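Local coordinates for lipoprotein (Bacteroides vulgatus, PDB 3U6G) that is of unknown function but has an immunoglobulin-like fold and belongs to a family of PLAT/LH2 and C2-like lipoproteins, which suggests possible calcium binding, at residues Asp98-Val101 with Asn102-Glu105. Numbering follows the deposited sequence.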
ATOM      1  N   ASP A  98     -15.585 -12.878   4.779  1.00 16.76           N
ATOM      2  CA  ASP A  98     -15.299 -14.255   4.325  1.00 15.76           C
ATOM      3  C   ASP A  98     -15.616 -14.555   2.871  1.00 15.96           C
ATOM      4  O   ASP A  98     -15.322 -15.650   2.406  1.00 17.41           O
ATOM      5  CB  ASP A  98     -15.982 -15.320   5.200  1.00 19.29           C
ATOM      6  CG  ASP A  98     -15.635 -15.198   6.685  1.00 22.58           C
ATOM      7  OD1 ASP A  98     -14.450 -15.008   7.020  1.00 24.91           O
ATOM      8  OD2 ASP A  98     -16.554 -15.330   7.520  1.00 29.20           O
ATOM      9  N   LYS A  99     -16.164 -13.588   2.141  1.00 15.07           N
ATOM     10  CA  LYS A  99     -16.365 -13.736   0.710  1.00 15.98           C
ATOM     11  C   LYS A  99     -15.118 -13.235  -0.022  1.00 14.31           C
ATOM     12  O   LYS A  99     -14.636 -12.137   0.249  1.00 15.84           O
ATOM     13  CB  LYS A  99     -17.575 -12.936   0.252  1.00 17.48           C
ATOM     14  CG  LYS A  99     -17.863 -13.042  -1.236  1.00 22.49           C
ATOM     15  CD  LYS A  99     -19.109 -12.263  -1.626  1.00 26.42           C
ATOM     16  CE  LYS A  99     -19.389 -12.328  -3.123  1.00 32.82           C
ATOM     17  NZ  LYS A  99     -20.687 -11.673  -3.462  1.00 41.44           N
ATOM     18  N   GLU A 100     -14.611 -14.041  -0.955  1.00 14.58           N
ATOM     19  CA  GLU A 100     -13.464 -13.650  -1.746  1.00 15.03           C
ATOM     20  C   GLU A 100     -13.900 -12.584  -2.728  1.00 16.41           C
ATOM     21  O   GLU A 100     -14.853 -12.794  -3.480  1.00 18.83           O
ATOM     22  CB  GLU A 100     -12.859 -14.852  -2.483  1.00 15.67           C
ATOM     23  CG  GLU A 100     -11.731 -14.452  -3.427  1.00 17.57           C
ATOM     24  CD  GLU A 100     -11.019 -15.626  -4.074  1.00 19.35           C
ATOM     25  OE1 GLU A 100     -10.917 -16.715  -3.466  1.00 19.68           O
ATOM     26  OE2 GLU A 100     -10.531 -15.436  -5.194  1.00 22.75           O
ATOM     27  N   VAL A 101     -13.201 -11.445  -2.730  1.00 15.82           N
ATOM     28  CA  VAL A 101     -13.561 -10.367  -3.635  1.00 15.91           C
ATOM     29  C   VAL A 101     -12.527 -10.109  -4.731  1.00 16.01           C
ATOM     30  O   VAL A 101     -12.883  -9.629  -5.799  1.00 21.63           O
ATOM     31  CB  VAL A 101     -13.939  -9.080  -2.882  1.00 18.68           C
ATOM     32  CG1 VAL A 101     -15.204  -9.314  -2.063  1.00 22.25           C
ATOM     33  CG2 VAL A 101     -12.804  -8.583  -2.015  1.00 19.27           C
ATOM     34  N   ASN A 102     -11.260 -10.421  -4.463  1.00 15.00           N
ATOM     35  CA  ASN A 102     -10.188 -10.381  -5.468  1.00 14.99           C
ATOM     36  C   ASN A 102      -9.099 -11.375  -5.100  1.00 15.08           C
ATOM     37  O   ASN A 102      -8.991 -11.809  -3.953  1.00 18.43           O
ATOM     38  CB  ASN A 102      -9.566  -8.985  -5.561  1.00 16.16           C
ATOM     39  CG  ASN A 102     -10.450  -8.009  -6.269  1.00 17.87           C
ATOM     40  OD1 ASN A 102     -10.887  -8.247  -7.408  1.00 20.61           O
ATOM     41  ND2 ASN A 102     -10.751  -6.900  -5.599  1.00 18.81           N
ATOM     42  N   ARG A 103      -8.308 -11.741  -6.095  1.00 16.32           N
ATOM     43  CA  ARG A 103      -7.260 -12.704  -5.928  1.00 20.63           C
ATOM     44  C   ARG A 103      -6.169 -12.377  -6.921  1.00 19.15           C
ATOM     45  O   ARG A 103      -6.436 -12.079  -8.074  1.00 22.16           O
ATOM     46  CB  ARG A 103      -7.804 -14.113  -6.200  1.00 21.67           C
ATOM     47  CG  ARG A 103      -6.747 -15.198  -6.382  1.00 26.01           C
ATOM     48  CD  ARG A 103      -7.361 -16.534  -6.701  1.00 21.76           C
ATOM     49  NE  ARG A 103      -8.209 -17.060  -5.627  1.00 19.56           N
ATOM     50  CZ  ARG A 103      -7.943 -18.139  -4.894  1.00 19.37           C
ATOM     51  NH1 ARG A 103      -6.834 -18.837  -5.078  1.00 18.09           N
ATOM     52  NH2 ARG A 103      -8.799 -18.525  -3.955  1.00 18.55           N
ATOM     53  N   LEU A 104      -4.935 -12.470  -6.461  1.00 18.60           N
ATOM     54  CA  LEU A 104      -3.781 -12.365  -7.322  1.00 22.56           C
ATOM     55  C   LEU A 104      -3.038 -13.688  -7.234  1.00 18.43           C
ATOM     56  O   LEU A 104      -2.824 -14.227  -6.144  1.00 22.22           O
ATOM     57  CB  LEU A 104      -2.926 -11.187  -6.867  1.00 27.96           C
ATOM     58  CG  LEU A 104      -1.513 -11.014  -7.406  1.00 34.86           C
ATOM     59  CD1 LEU A 104      -1.270  -9.556  -7.761  1.00 36.05           C
ATOM     60  CD2 LEU A 104      -0.515 -11.509  -6.360  1.00 38.38           C
ATOM     61  N   GLU A 105      -2.677 -14.230  -8.387  1.00 24.80           N
ATOM     62  CA  GLU A 105      -1.826 -15.398  -8.441  1.00 24.43           C
ATOM     63  C   GLU A 105      -0.626 -15.041  -9.298  1.00 26.30           C
ATOM     64  O   GLU A 105      -0.767 -14.563 -10.415  1.00 25.27           O
ATOM     65  CB  GLU A 105      -2.581 -16.614  -8.990  1.00 27.65           C
ATOM     66  CG  GLU A 105      -3.061 -17.566  -7.880  1.00 28.72           C
ATOM     67  CD  GLU A 105      -4.365 -18.235  -8.188  1.00 35.17           C
ATOM     68  OE1 GLU A 105      -4.848 -18.163  -9.339  1.00 51.17           O
ATOM     69  OE2 GLU A 105      -4.908 -18.841  -7.258  1.00 32.67           O
TER
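Between Glu100 and Arg103, strand 99-109, paired with 87-96 in a hairpin, carries a classic beta bulge: Val101 and Asn102 both face Gly94, and the directions of the short segments 99-101 and 102-105 differ by 64°. Residues three apart, Glu100 and Arg103, thereby come to lie on one face of the strand. Arg103 takes the Glu100 carboxylate side-on with two nitrogens. Its NH2 donates to Glu100 OE1 at 2.8 Å, and its NE donates to Glu100 OE2 at 2.9 Å. Both bonds are nearly straight, and both carboxylate oxygens are met on their syn sides. The carboxylate is tilted 31° from the guanidinium plane, so the nitrogens meet its oxygens somewhat out of the carboxylate plane, while the oxygens stay close to the guanidinium plane. The Glu100 chain runs extended to this meeting, while Arg103 bends at chi3 (-63°), which turns its NE edge back toward Glu100. Glu100 OE2 also packs 3.2 Å from Arg103 CB. The remaining nitrogen, Arg103 NH1, bonds Glu105 OE2 at 2.9 Å, close to the guanidinium plane. Asn102 points the other way, where its ND2 donates to the backbone oxygens of Ser122 and Lys124. On the salt-bridge face, Glu100 and Arg103 rest on Ile93. Bonds from NE, NH1 and NH2 to two carboxylates should fix the guanidinium's rotation, and its positive charge probably eases the repulsion between two acids on this surface strand.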